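Local coordinates for subtilisin-like protein (Prochloron didemni, PDB 4H6V) that probably cleaves precursor peptides as a subtilisin-like serine protease, this chain being the protease domain of a longer protein that takes part in patellamide maturation, at residues W135-V140 and A166-V171; M177-H182 and P201-L206. All blocks are in the same frame, centred on the assembly; numbering follows the deposited sequence.

Contact 1 (W135-V140 and A166-V171); sequences WLENAV and AALPAV
Leu168 reaches from the turn at 168-171 into the flank of helix 134-145, where its branched end meets side chains of three residues. The closest apolar touch is to Val140, whose CG2 comes within 3.6 Å of Leu168 CD1; the same methyl, CD1, also lies 4.2 Å from CG of Leu136. These side chains cross at about a right angle, so short branches fit against one another without running alongside. Val140 uses both arms: CG1, anti to the backbone N (chi1 -179°), turns to CG2 of Val171 at 3.8 Å. A beta-branched residue suits this place because its two methyls serve two partners. Leu136 and Val171 mostly face elsewhere, toward Ile108 of helix 101-113 and Leu150 of strand 149-153.

Polar atoms enter at the margin. Glu137 bends at chi2, which brings OE1 3.5 Å from CD2 of Leu168, a van der Waals touch that leaves the carboxylate at the partly exposed side. Water 1 donates to Val140 O at 3.2 Å and to Pro169 O at 3.1 Å, bridging two carbonyls. Pro169 fits the second position of the type II turn, which is closed by Val171 N bonding to Leu168 O.

Across this interface cohesion is thus chiefly hydrophobic, and the bridging water supplies its polar link between the helix and the turn.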
loop_
_atom_site.group_PDB
_atom_site.type_symbol
_atom_site.label_atom_id
_atom_site.label_comp_id
_atom_site.label_asym_id
_atom_site.label_seq_id
_atom_site.Cartn_x
_atom_site.Cartn_y
_atom_site.Cartn_z
ATOM N N TRP A 135 -2.800 15.208 14.685
ATOM C CA TRP A 135 -2.878 13.797 15.088
ATOM C C TRP A 135 -2.324 12.866 14.013
ATOM O O TRP A 135 -1.624 11.907 14.328
ATOM C CB TRP A 135 -4.322 13.374 15.397
ATOM C CG TRP A 135 -5.068 14.210 16.397
ATOM C CD1 TRP A 135 -5.920 15.247 16.122
ATOM C CD2 TRP A 135 -5.071 14.055 17.825
ATOM N NE1 TRP A 135 -6.440 15.758 17.292
ATOM C CE2 TRP A 135 -5.935 15.048 18.352
ATOM C CE3 TRP A 135 -4.422 13.181 18.713
ATOM C CZ2 TRP A 135 -6.167 15.192 19.730
ATOM C CZ3 TRP A 135 -4.652 13.324 20.084
ATOM C CH2 TRP A 135 -5.520 14.323 20.577
ATOM N N LEU A 136 -2.641 13.157 12.750
ATOM C CA LEU A 136 -2.185 12.335 11.628
ATOM C C LEU A 136 -0.710 12.581 11.312
ATOM O O LEU A 136 0.032 11.631 11.077
ATOM C CB LEU A 136 -3.075 12.533 10.386
ATOM C CG LEU A 136 -2.894 11.636 9.147
ATOM C CD1 LEU A 136 -2.660 10.161 9.498
ATOM C CD2 LEU A 136 -4.089 11.768 8.211
ATOM N N GLU A 137 -0.289 13.849 11.323
ATOM C CA GLU A 137 1.128 14.202 11.184
ATOM C C GLU A 137 1.960 13.418 12.196
ATOM O O GLU A 137 2.995 12.843 11.855
ATOM C CB GLU A 137 1.356 15.701 11.425
ATOM C CG GLU A 137 0.427 16.642 10.670
ATOM C CD GLU A 137 0.966 17.055 9.327
ATOM O OE1 GLU A 137 1.046 16.192 8.430
ATOM O OE2 GLU A 137 1.292 18.255 9.162
ATOM N N ASN A 138 1.491 13.413 13.443
ATOM C CA ASN A 138 2.190 12.762 14.546
ATOM C C ASN A 138 2.278 11.246 14.355
ATOM O O ASN A 138 3.318 10.651 14.629
ATOM C CB ASN A 138 1.517 13.076 15.887
ATOM C CG ASN A 138 1.706 14.527 16.329
ATOM O OD1 ASN A 138 2.271 15.359 15.607
ATOM N ND2 ASN A 138 1.226 14.831 17.524
ATOM N N ALA A 139 1.181 10.639 13.898
ATOM C CA ALA A 139 1.139 9.190 13.636
ATOM C C ALA A 139 2.112 8.783 12.530
ATOM O O ALA A 139 2.788 7.755 12.633
ATOM C CB ALA A 139 -0.282 8.743 13.291
ATOM N N VAL A 140 2.177 9.595 11.479
ATOM C CA VAL A 140 3.116 9.376 10.384
ATOM C C VAL A 140 4.546 9.599 10.868
ATOM O O VAL A 140 5.457 8.855 10.501
ATOM C CB VAL A 140 2.768 10.258 9.158
ATOM C CG1 VAL A 140 3.724 10.011 8.013
ATOM C CG2 VAL A 140 1.351 9.967 8.708
ATOM N N ALA A 166 -0.943 9.830 1.637
ATOM C CA ALA A 166 0.025 9.598 0.564
ATOM C C ALA A 166 1.112 10.666 0.424
ATOM O O ALA A 166 2.259 10.348 0.118
ATOM C CB ALA A 166 -0.694 9.410 -0.768
ATOM N N ALA A 167 0.750 11.930 0.645
ATOM C CA ALA A 167 1.690 13.026 0.418
ATOM C C ALA A 167 2.554 13.388 1.634
ATOM O O ALA A 167 3.369 14.317 1.566
ATOM C CB ALA A 167 0.940 14.266 -0.093
ATOM N N LEU A 168 2.389 12.670 2.742
ATOM C CA LEU A 168 3.108 13.025 3.970
ATOM C C LEU A 168 4.570 12.538 3.967
ATOM O O LEU A 168 4.936 11.672 3.162
ATOM C CB LEU A 168 2.328 12.575 5.214
ATOM C CG LEU A 168 0.910 13.158 5.341
ATOM C CD1 LEU A 168 0.217 12.653 6.586
ATOM C CD2 LEU A 168 0.887 14.682 5.305
ATOM N N PRO A 169 5.430 13.126 4.829
ATOM C CA PRO A 169 6.850 12.791 4.771
ATOM C C PRO A 169 7.155 11.305 4.994
ATOM O O PRO A 169 6.582 10.687 5.887
ATOM C CB PRO A 169 7.460 13.638 5.899
ATOM C CG PRO A 169 6.526 14.795 6.033
ATOM C CD PRO A 169 5.164 14.190 5.819
ATOM N N ALA A 170 8.055 10.770 4.171
ATOM C CA ALA A 170 8.540 9.380 4.250
ATOM C C ALA A 170 7.489 8.327 3.874
ATOM O O ALA A 170 7.757 7.124 3.957
ATOM C CB ALA A 170 9.141 9.075 5.627
ATOM N N VAL A 171 6.303 8.774 3.473
ATOM C CA VAL A 171 5.273 7.866 2.941
ATOM C C VAL A 171 5.594 7.484 1.498
ATOM O O VAL A 171 6.100 8.298 0.731
ATOM C CB VAL A 171 3.849 8.481 3.048
ATOM C CG1 VAL A 171 2.794 7.589 2.355
ATOM C CG2 VAL A 171 3.475 8.683 4.501
HETATM O O HOH W 1 6.375 8.065 7.493
#

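Contact 2 (M177-H182 and P201-L206); sequences MDDHGH and PGEDIL
Met177 and Gly202 are joined backbone to backbone: Gly202 N donates to Met177 O at 2.9 Å, in the carbonyl plane, while Pro201 CA adds a CA-H...O contact to the same oxygen. Proline has no N-H to offer but suits this edge, where its CD meets Met177 CE at 4.1 Å. With chi1 64°, Met177 sets CG between its backbone N and carbonyl carbon, and the extended chain then runs beside the proline ring.

Glu203 supplies the side-chain bond. Its CG points opposite the backbone N (chi1 178°), and the straight chain carries OE1 across to Asp179 N, which meets it at 3.3 Å with an N-H...O angle of 174°. Water 5 donates to the same oxygen. Replacing Glu203 by an alanine would probably leave Asp179 N without this acceptor and water 5 without one of its partners.

Asp178 touches Glu203 OE1 through CB, at 3.2 Å, but its own OD1 serves its own segment: it accepts from His182 N at 2.9 Å, from above the carboxylate plane, and weakly from His180 N, bracing the type I turn 178-181. Gly181 suits its positive phi.

Asp179 OD1 lies 3.9 Å from Glu203 OE1; the two carboxylates, if both charged, would probably repel, and the waters around them are likely to soften this. Water 2 accepts from Glu203 N at 3.1 Å. Waters 2 and 3 both lie within bonding distance of Asp179 OD1, and water 3 of Glu203 O as well, with more acceptors near them than protons to give.

Beyond, Asp204 and Ile205 form a G1 beta bulge facing Leu217. The Met177-Pro201 bridge is the parallel pairing of the last two strands of the subtilase sheet, and Gly202 lies about 9 Å from the side chain of Ser221, the predicted charge-relay serine.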
loop_
_atom_site.group_PDB
_atom_site.type_symbol
_atom_site.label_atom_id
_atom_site.label_comp_id
_atom_site.label_asym_id
_atom_site.label_seq_id
_atom_site.Cartn_x
_atom_site.Cartn_y
_atom_site.Cartn_z
ATOM N N MET A 177 -0.894 2.328 -12.857
ATOM C CA MET A 177 -0.576 2.203 -14.282
ATOM C C MET A 177 -1.315 1.014 -14.887
ATOM O O MET A 177 -1.719 0.100 -14.160
ATOM C CB MET A 177 0.929 2.075 -14.510
ATOM C CG MET A 177 1.590 0.820 -13.935
ATOM S SD MET A 177 3.331 0.742 -14.409
ATOM C CE MET A 177 3.945 -0.521 -13.286
ATOM N N ASP A 178 -1.498 1.031 -16.207
ATOM C CA ASP A 178 -2.196 -0.061 -16.879
ATOM C C ASP A 178 -1.291 -1.262 -17.158
ATOM O O ASP A 178 -0.097 -1.241 -16.833
ATOM C CB ASP A 178 -2.916 0.431 -18.152
ATOM C CG ASP A 178 -1.972 0.996 -19.209
ATOM O OD1 ASP A 178 -0.785 0.608 -19.276
ATOM O OD2 ASP A 178 -2.460 1.814 -20.025
ATOM N N ASP A 179 -1.875 -2.303 -17.760
ATOM C CA ASP A 179 -1.155 -3.528 -18.143
ATOM C C ASP A 179 0.057 -3.297 -19.056
ATOM O O ASP A 179 1.001 -4.093 -19.058
ATOM C CB ASP A 179 -2.120 -4.532 -18.805
ATOM C CG ASP A 179 -3.139 -5.113 -17.827
ATOM O OD1 ASP A 179 -3.037 -4.848 -16.601
ATOM O OD2 ASP A 179 -4.051 -5.832 -18.289
ATOM N N HIS A 180 0.034 -2.207 -19.819
ATOM C CA HIS A 180 1.119 -1.907 -20.756
ATOM C C HIS A 180 2.156 -0.911 -20.214
ATOM O O HIS A 180 3.044 -0.462 -20.946
ATOM C CB HIS A 180 0.547 -1.465 -22.106
ATOM C CG HIS A 180 -0.308 -2.511 -22.758
ATOM N ND1 HIS A 180 -1.684 -2.493 -22.693
ATOM C CD2 HIS A 180 0.020 -3.619 -23.463
ATOM C CE1 HIS A 180 -2.168 -3.538 -23.340
ATOM N NE2 HIS A 180 -1.155 -4.239 -23.814
ATOM N N GLY A 181 2.047 -0.588 -18.927
ATOM C CA GLY A 181 3.041 0.256 -18.250
ATOM C C GLY A 181 2.820 1.751 -18.366
ATOM O O GLY A 181 3.736 2.542 -18.112
ATOM N N HIS A 182 1.606 2.145 -18.738
ATOM C CA HIS A 182 1.275 3.561 -18.885
ATOM C C HIS A 182 0.395 4.031 -17.738
ATOM O O HIS A 182 -0.524 3.315 -17.327
ATOM C CB HIS A 182 0.593 3.831 -20.234
ATOM C CG HIS A 182 1.340 3.279 -21.408
ATOM N ND1 HIS A 182 0.792 2.354 -22.271
ATOM C CD2 HIS A 182 2.600 3.506 -21.852
ATOM C CE1 HIS A 182 1.677 2.042 -23.201
ATOM N NE2 HIS A 182 2.782 2.726 -22.969
ATOM N N PRO A 201 0.762 -1.645 -10.926
ATOM C CA PRO A 201 -0.423 -2.076 -11.671
ATOM C C PRO A 201 -1.720 -1.742 -10.939
ATOM O O PRO A 201 -1.885 -2.035 -9.732
ATOM C CB PRO A 201 -0.232 -3.590 -11.781
ATOM C CG PRO A 201 1.235 -3.774 -11.746
ATOM C CD PRO A 201 1.707 -2.762 -10.727
ATOM N N GLY A 202 -2.633 -1.109 -11.664
ATOM C CA GLY A 202 -3.854 -0.598 -11.072
ATOM C C GLY A 202 -5.071 -0.803 -11.950
ATOM O O GLY A 202 -6.137 -0.280 -11.638
ATOM N N GLU A 203 -4.903 -1.560 -13.031
ATOM C CA GLU A 203 -6.005 -1.878 -13.944
ATOM C C GLU A 203 -6.428 -3.338 -13.750
ATOM O O GLU A 203 -5.615 -4.245 -13.910
ATOM C CB GLU A 203 -5.594 -1.632 -15.405
ATOM C CG GLU A 203 -6.671 -1.995 -16.430
ATOM C CD GLU A 203 -6.258 -1.747 -17.878
ATOM O OE1 GLU A 203 -5.073 -1.943 -18.237
ATOM O OE2 GLU A 203 -7.142 -1.368 -18.669
ATOM N N ASP A 204 -7.697 -3.540 -13.406
ATOM C CA ASP A 204 -8.304 -4.889 -13.354
ATOM C C ASP A 204 -7.460 -5.839 -12.508
ATOM O O ASP A 204 -6.984 -6.874 -12.987
ATOM C CB ASP A 204 -8.468 -5.463 -14.773
ATOM C CG ASP A 204 -9.410 -4.640 -15.653
ATOM O OD1 ASP A 204 -10.397 -4.082 -15.145
ATOM O OD2 ASP A 204 -9.152 -4.579 -16.877
ATOM N N ILE A 205 -7.257 -5.454 -11.251
ATOM C CA ILE A 205 -6.451 -6.228 -10.313
ATOM C C ILE A 205 -7.340 -7.233 -9.586
ATOM O O ILE A 205 -8.347 -6.855 -9.008
ATOM C CB ILE A 205 -5.771 -5.292 -9.272
ATOM C CG1 ILE A 205 -5.029 -4.131 -9.980
ATOM C CG2 ILE A 205 -4.874 -6.108 -8.316
ATOM C CD1 ILE A 205 -3.949 -4.551 -10.966
ATOM N N LEU A 206 -6.946 -8.502 -9.614
ATOM C CA LEU A 206 -7.739 -9.593 -9.027
ATOM C C LEU A 206 -7.750 -9.538 -7.503
ATOM O O LEU A 206 -6.722 -9.294 -6.891
ATOM C CB LEU A 206 -7.178 -10.940 -9.478
ATOM C CG LEU A 206 -7.875 -12.224 -9.012
ATOM C CD1 LEU A 206 -9.286 -12.320 -9.604
ATOM C CD2 LEU A 206 -7.024 -13.451 -9.347
HETATM O O HOH W 2 -2.744 -3.106 -14.570
HETATM O O HOH W 3 -4.811 -6.756 -15.150
HETATM O O HOH W 4 -7.435 -6.091 -17.967
HETATM O O HOH W 5 -3.505 -1.872 -20.777
#

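Overall arrangement
Contact 1 and contact 2 lie on opposite sides of the chain's centre, their centres 27 Å and nearest atoms about 14 Å apart, and they follow one another along the sequence. Strand 172-177 runs between them: it starts just after the turn of contact 1 and ends at Met177 in contact 2. The two thus sit near opposite ends of one strand of the parallel sheet. Contact 1 is mainly buried, packing a helix on a turn through aliphatic side chains. Contact 2 is only partly buried, joining two neighbouring strand ends and the loops after them by backbone bonds, carboxylates and several waters. Contact 1 lies away from the annotated sites, whereas contact 2 approaches the predicted catalytic serine.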